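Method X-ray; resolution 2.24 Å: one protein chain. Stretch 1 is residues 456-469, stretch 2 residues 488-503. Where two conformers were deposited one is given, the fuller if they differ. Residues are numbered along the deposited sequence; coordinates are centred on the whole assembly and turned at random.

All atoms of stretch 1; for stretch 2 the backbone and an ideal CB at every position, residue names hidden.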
# COMPACT_ATOMS: atom_id res chain seq x y z
N ASP A 456 -18.06 -4.42 -9.11
CA ASP A 456 -16.82 -5.00 -9.62
C ASP A 456 -16.25 -6.02 -8.65
O ASP A 456 -15.68 -7.03 -9.05
CB ASP A 456 -15.75 -3.92 -9.90
CG ASP A 456 -15.87 -3.31 -11.30
OD1 ASP A 456 -16.76 -3.72 -12.07
OD2 ASP A 456 -15.05 -2.41 -11.63
N ILE A 457 -16.36 -5.73 -7.35
CA ILE A 457 -15.89 -6.66 -6.34
C ILE A 457 -16.73 -7.94 -6.41
O ILE A 457 -16.22 -9.05 -6.35
CB ILE A 457 -15.98 -6.06 -4.90
CG1 ILE A 457 -15.08 -4.82 -4.78
CG2 ILE A 457 -15.63 -7.10 -3.85
CD1 ILE A 457 -15.13 -4.15 -3.39
N ILE A 458 -18.04 -7.77 -6.56
CA ILE A 458 -18.95 -8.91 -6.62
C ILE A 458 -18.66 -9.78 -7.83
O ILE A 458 -18.65 -11.00 -7.73
CB ILE A 458 -20.43 -8.44 -6.61
CG1 ILE A 458 -20.77 -7.91 -5.22
CG2 ILE A 458 -21.37 -9.56 -7.03
CD1 ILE A 458 -21.85 -6.88 -5.21
N ALA A 459 -18.40 -9.15 -8.98
CA ALA A 459 -18.06 -9.91 -10.18
C ALA A 459 -16.72 -10.63 -10.00
O ALA A 459 -16.59 -11.81 -10.35
CB ALA A 459 -18.02 -8.99 -11.40
N MET A 460 -15.72 -9.93 -9.46
CA MET A 460 -14.40 -10.54 -9.29
C MET A 460 -14.49 -11.73 -8.36
O MET A 460 -13.93 -12.78 -8.64
CB MET A 460 -13.36 -9.54 -8.78
CG MET A 460 -12.00 -10.20 -8.56
SD MET A 460 -11.32 -10.83 -10.11
CE MET A 460 -10.49 -9.33 -10.74
N ARG A 461 -15.21 -11.56 -7.25
CA ARG A 461 -15.51 -12.67 -6.35
C ARG A 461 -16.10 -13.86 -7.13
O ARG A 461 -15.63 -14.99 -7.04
CB ARG A 461 -16.50 -12.22 -5.28
CG ARG A 461 -16.87 -13.29 -4.25
CD ARG A 461 -18.38 -13.35 -4.13
NE ARG A 461 -18.89 -12.18 -3.44
CZ ARG A 461 -20.13 -11.71 -3.53
NH1 ARG A 461 -21.04 -12.31 -4.31
NH2 ARG A 461 -20.45 -10.64 -2.83
N GLU A 462 -17.14 -13.59 -7.91
CA GLU A 462 -17.83 -14.65 -8.63
C GLU A 462 -17.01 -15.29 -9.75
O GLU A 462 -17.27 -16.43 -10.12
CB GLU A 462 -19.18 -14.16 -9.16
CG GLU A 462 -20.15 -13.80 -8.03
CD GLU A 462 -20.29 -14.93 -7.03
OE1 GLU A 462 -20.39 -16.09 -7.48
OE2 GLU A 462 -20.27 -14.67 -5.81
N GLY A 463 -16.02 -14.57 -10.28
CA GLY A 463 -15.16 -15.14 -11.31
C GLY A 463 -14.09 -16.03 -10.71
O GLY A 463 -13.61 -16.97 -11.34
N ILE A 464 -13.67 -15.72 -9.48
CA ILE A 464 -12.88 -16.62 -8.69
C ILE A 464 -13.72 -17.88 -8.39
O ILE A 464 -13.24 -19.00 -8.55
CB ILE A 464 -12.42 -15.95 -7.37
CG1 ILE A 464 -11.57 -14.71 -7.68
CG2 ILE A 464 -11.62 -16.92 -6.50
CD1 ILE A 464 -11.21 -13.88 -6.42
N ARG A 465 -14.98 -17.72 -8.00
CA ARG A 465 -15.81 -18.90 -7.69
C ARG A 465 -15.96 -19.78 -8.94
O ARG A 465 -15.71 -20.99 -8.89
CB ARG A 465 -17.17 -18.51 -7.12
CG ARG A 465 -17.89 -19.69 -6.42
CD ARG A 465 -19.33 -19.32 -6.06
NE ARG A 465 -19.39 -18.00 -5.45
CZ ARG A 465 -19.02 -17.73 -4.20
NH1 ARG A 465 -18.55 -18.70 -3.42
NH2 ARG A 465 -19.09 -16.48 -3.74
N PHE A 466 -16.33 -19.18 -10.07
CA PHE A 466 -16.38 -19.91 -11.33
C PHE A 466 -15.08 -20.69 -11.59
O PHE A 466 -15.13 -21.85 -11.98
CB PHE A 466 -16.68 -18.96 -12.49
CG PHE A 466 -16.48 -19.57 -13.85
CD1 PHE A 466 -17.57 -19.93 -14.63
CD2 PHE A 466 -15.19 -19.77 -14.36
CE1 PHE A 466 -17.39 -20.48 -15.89
CE2 PHE A 466 -15.00 -20.32 -15.61
CZ PHE A 466 -16.10 -20.67 -16.38
N SER A 467 -13.93 -20.04 -11.39
CA SER A 467 -12.65 -20.70 -11.65
C SER A 467 -12.40 -21.88 -10.71
O SER A 467 -11.86 -22.91 -11.13
CB SER A 467 -11.46 -19.73 -11.57
OG SER A 467 -11.63 -18.65 -12.46
N TYR A 468 -12.78 -21.71 -9.44
CA TYR A 468 -12.65 -22.76 -8.43
C TYR A 468 -13.55 -23.97 -8.73
O TYR A 468 -13.09 -25.12 -8.69
CB TYR A 468 -12.94 -22.19 -7.03
CG TYR A 468 -11.67 -21.83 -6.29
CD1 TYR A 468 -11.23 -22.59 -5.20
CD2 TYR A 468 -10.88 -20.77 -6.72
CE1 TYR A 468 -10.05 -22.28 -4.54
CE2 TYR A 468 -9.69 -20.45 -6.05
CZ TYR A 468 -9.28 -21.21 -4.97
OH TYR A 468 -8.12 -20.89 -4.32
N ASP A 469 -14.81 -23.70 -9.06
CA ASP A 469 -15.72 -24.76 -9.52
C ASP A 469 -15.11 -25.56 -10.66
O ASP A 469 -15.13 -26.79 -10.65
CB ASP A 469 -17.04 -24.15 -10.00
CG ASP A 469 -17.86 -23.60 -8.87
OD1 ASP A 469 -17.54 -23.92 -7.72
OD2 ASP A 469 -18.83 -22.87 -9.14
N UNK A 488 -6.23 -20.75 1.99
CA UNK A 488 -7.50 -21.01 1.32
C UNK A 488 -8.20 -19.73 0.91
O UNK A 488 -8.26 -18.78 1.70
CB UNK A 488 -8.42 -21.83 2.23
N UNK A 489 -8.73 -19.72 -0.30
CA UNK A 489 -9.56 -18.63 -0.79
C UNK A 489 -10.88 -18.69 -0.03
O UNK A 489 -11.57 -19.70 -0.05
CB UNK A 489 -9.78 -18.72 -2.30
N UNK A 490 -11.23 -17.60 0.67
CA UNK A 490 -12.38 -17.62 1.59
C UNK A 490 -13.73 -17.56 0.88
O UNK A 490 -14.57 -16.73 1.23
CB UNK A 490 -12.28 -16.45 2.57
N UNK A 491 -13.93 -18.42 -0.10
CA UNK A 491 -15.15 -18.37 -0.91
C UNK A 491 -16.42 -18.55 -0.10
O UNK A 491 -17.52 -18.31 -0.62
CB UNK A 491 -15.09 -19.44 -2.00
N UNK A 492 -16.30 -18.98 1.16
CA UNK A 492 -17.50 -19.27 1.93
C UNK A 492 -18.08 -18.02 2.57
O UNK A 492 -19.17 -18.06 3.15
CB UNK A 492 -17.19 -20.31 3.01
N UNK A 493 -17.38 -16.91 2.42
CA UNK A 493 -17.77 -15.67 3.08
C UNK A 493 -17.71 -14.47 2.16
O UNK A 493 -16.62 -14.05 1.74
CB UNK A 493 -16.88 -15.42 4.30
N UNK A 494 -18.87 -13.90 1.84
CA UNK A 494 -18.89 -12.71 1.01
C UNK A 494 -18.01 -11.66 1.64
O UNK A 494 -17.29 -10.94 0.94
CB UNK A 494 -20.32 -12.19 0.82
N UNK A 495 -18.08 -11.58 2.96
CA UNK A 495 -17.33 -10.59 3.73
C UNK A 495 -15.85 -10.76 3.56
O UNK A 495 -15.13 -9.80 3.32
CB UNK A 495 -17.69 -10.68 5.21
N UNK A 496 -15.37 -11.99 3.71
CA UNK A 496 -13.94 -12.23 3.57
C UNK A 496 -13.50 -12.05 2.13
O UNK A 496 -12.40 -11.55 1.88
CB UNK A 496 -13.58 -13.63 4.06
N UNK A 497 -14.35 -12.43 1.19
CA UNK A 497 -13.99 -12.36 -0.22
C UNK A 497 -13.79 -10.90 -0.61
O UNK A 497 -12.97 -10.59 -1.47
CB UNK A 497 -15.06 -13.02 -1.09
N UNK A 498 -14.55 -10.02 0.04
CA UNK A 498 -14.48 -8.59 -0.20
C UNK A 498 -13.06 -8.08 0.12
O UNK A 498 -12.48 -7.31 -0.65
CB UNK A 498 -15.53 -7.85 0.64
N UNK A 499 -12.53 -8.53 1.25
CA UNK A 499 -11.19 -8.17 1.68
C UNK A 499 -10.14 -8.85 0.80
O UNK A 499 -9.15 -8.24 0.39
CB UNK A 499 -10.98 -8.55 3.15
N UNK A 500 -10.35 -10.13 0.53
CA UNK A 500 -9.47 -10.91 -0.33
C UNK A 500 -9.28 -10.26 -1.71
O UNK A 500 -8.16 -10.15 -2.20
CB UNK A 500 -10.03 -12.32 -0.49
N UNK A 501 -10.38 -9.84 -2.33
CA UNK A 501 -10.31 -9.25 -3.67
C UNK A 501 -9.50 -7.95 -3.65
O UNK A 501 -8.57 -7.77 -4.44
CB UNK A 501 -11.72 -8.99 -4.21
N UNK A 502 -9.83 -7.06 -2.73
CA UNK A 502 -9.11 -5.79 -2.64
C UNK A 502 -7.64 -5.99 -2.31
O UNK A 502 -6.77 -5.31 -2.85
CB UNK A 502 -9.76 -4.89 -1.59
N UNK A 503 -7.35 -6.93 -1.42
CA UNK A 503 -6.00 -7.05 -0.90
C UNK A 503 -5.09 -7.88 -1.79
O UNK A 503 -3.86 -7.83 -1.66
CB UNK A 503 -6.04 -7.66 0.50

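Position 488 is extended, and nothing of stretch 1 lies near its CB. Many side chains would suit; it is Glu488, whose end leads away.

At 489 the CB points toward stretch 1, 3.4 Å from Tyr468 OH and 4.9 Å from Ile464 CG2. A flexible apolar chain would fit. It is Met489; Met489 CG packs 3.8 Å from Ile464 CG2.

Position 490 starts a type I turn, out of reach. Proline is one of several that fit. It is Pro490.

At 491 the CB points toward stretch 1, 3.8 Å from Arg465 NH1, with the Tyr468 ring and Ile464 beyond. An apolar chain such as leucine, isoleucine or methionine would suit. It is Leu491. Leu491 CD2 sits over the face of the Tyr468 ring, 4.0 Å from its centroid, a CH-pi contact. CD1 lies over one face of the Arg465 guanidinium. Whatever the side chain, the backbone O is an acceptor: Arg465 NH1 donates to Leu491 O at 3.0 Å, nearly straight at 171°.

Position 492 points away, so polar residues suit. It is Asp492.

At 493 the CB also points away. The backbone is extended just before a helix, so a capping serine, threonine, aspartate or asparagine would suit. It is Ser493; Ser493 OG accepts from the backbone N of 496 at 2.9 Å, a capping bond.

At 494 the CB points sideways, 4.0 Å from Arg461 NH2, with Arg465 nearby. Two arginines favour an acid, though a neutral polar chain could fit. It is Asp494. Asp494 OD1 lies over one face of the Arg461 guanidinium, 3.7 Å from Arg461 NE, a long salt bridge of charges only. Water 2 links OD1 and Leu491 O to Arg465 NH2.

Positions 495 and 496 face away or lie out of reach; polar chains suit. They are Lys495 and Glu496.

At 497 the CB points toward stretch 1, 3.6 Å from Arg461 CG. A long, pliable apolar chain could reach Ile464. It is Met497; Met497 CE is 3.8 Å from Ile464 CD1.

At 498 the CB is sideways, 4.6 Å from Ile457 CG2. An aromatic or apolar chain could cover Ile457. It is His498; Ile457 CD1 lies over the His498 ring face, 3.9 Å from the centroid.

Position 499 points away; polar chains suit. It is Arg499. Position 500 points toward stretch 1; small or medium apolar chains would suit. It is Ala500, without contact to stretch 1.

At 501 the CB points toward stretch 1, 4.4 Å from Ile457 CG2 and 4.5 Å from Met460 CG. A compact apolar chain suits. It is Val501; Val501 CG1 is 3.7 Å from Met460 CG and Val501 CG2 4.2 Å from Ile464 CD1.

Position 502 is sideways; a longer apolar chain could reach Ile457. Leu502 CD2 is 3.7 Å from Ile457 CD1.

Position 503 is out of reach; polar chains suit. It is Asp503.

Stretch 2, residues 488-503: EMPLDSDKEMHRAVLD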
# COMPACT_ATOMS: atom_id res chain seq x y z
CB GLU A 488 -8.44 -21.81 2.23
CG GLU A 488 -7.90 -23.13 2.70
CD GLU A 488 -8.50 -23.54 4.04
OE1 GLU A 488 -9.60 -24.15 4.05
OE2 GLU A 488 -7.88 -23.24 5.09
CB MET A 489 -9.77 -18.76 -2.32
CG MET A 489 -10.53 -17.58 -2.95
SD MET A 489 -9.54 -16.06 -3.01
CE MET A 489 -8.36 -16.55 -4.26
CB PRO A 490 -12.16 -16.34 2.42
CG PRO A 490 -11.48 -15.41 1.44
CD PRO A 490 -10.54 -16.30 0.65
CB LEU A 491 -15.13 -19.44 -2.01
CG LEU A 491 -14.58 -19.12 -3.40
CD1 LEU A 491 -14.83 -17.67 -3.84
CD2 LEU A 491 -13.11 -19.47 -3.45
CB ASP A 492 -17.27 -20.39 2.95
CG ASP A 492 -16.25 -20.04 4.04
OD1 ASP A 492 -16.01 -20.90 4.91
OD2 ASP A 492 -15.69 -18.92 4.05
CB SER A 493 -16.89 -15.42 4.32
OG SER A 493 -17.06 -14.11 4.83
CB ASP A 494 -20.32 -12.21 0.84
CG ASP A 494 -21.12 -13.06 -0.14
OD1 ASP A 494 -20.53 -14.00 -0.71
OD2 ASP A 494 -22.32 -12.79 -0.34
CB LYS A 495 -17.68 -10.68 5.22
CG LYS A 495 -17.96 -9.35 5.84
CD LYS A 495 -18.83 -8.53 4.91
CE LYS A 495 -19.49 -7.35 5.62
NZ LYS A 495 -20.50 -7.81 6.62
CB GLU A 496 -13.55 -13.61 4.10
CG GLU A 496 -13.69 -13.76 5.62
CD GLU A 496 -13.29 -15.15 6.09
OE1 GLU A 496 -14.09 -15.75 6.84
OE2 GLU A 496 -12.19 -15.63 5.72
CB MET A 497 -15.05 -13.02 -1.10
CG MET A 497 -14.96 -14.53 -1.15
SD MET A 497 -13.30 -15.10 -1.57
CE MET A 497 -13.26 -14.61 -3.32
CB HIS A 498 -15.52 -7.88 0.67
CG HIS A 498 -15.55 -6.40 0.49
ND1 HIS A 498 -16.62 -5.75 -0.08
CD2 HIS A 498 -14.65 -5.44 0.81
CE1 HIS A 498 -16.37 -4.45 -0.11
NE2 HIS A 498 -15.18 -4.24 0.43
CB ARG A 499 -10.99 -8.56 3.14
CG ARG A 499 -9.57 -8.42 3.65
CD ARG A 499 -9.21 -6.98 3.97
NE ARG A 499 -7.81 -6.84 4.38
CZ ARG A 499 -7.26 -5.70 4.79
NH1 ARG A 499 -8.00 -4.60 4.86
NH2 ARG A 499 -5.98 -5.66 5.12
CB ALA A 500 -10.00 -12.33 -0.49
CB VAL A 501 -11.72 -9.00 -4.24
CG1 VAL A 501 -11.64 -8.16 -5.49
CG2 VAL A 501 -12.41 -10.33 -4.52
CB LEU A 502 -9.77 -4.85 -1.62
CG LEU A 502 -11.23 -4.49 -1.88
CD1 LEU A 502 -11.77 -3.64 -0.77
CD2 LEU A 502 -11.41 -3.79 -3.24
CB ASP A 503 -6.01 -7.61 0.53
CG ASP A 503 -4.75 -7.26 1.28
OD1 ASP A 503 -4.31 -6.09 1.19
OD2 ASP A 503 -4.18 -8.16 1.93
O HOH W 1 -17.57 -9.89 -1.56
O HOH W 2 -18.23 -15.68 -1.13
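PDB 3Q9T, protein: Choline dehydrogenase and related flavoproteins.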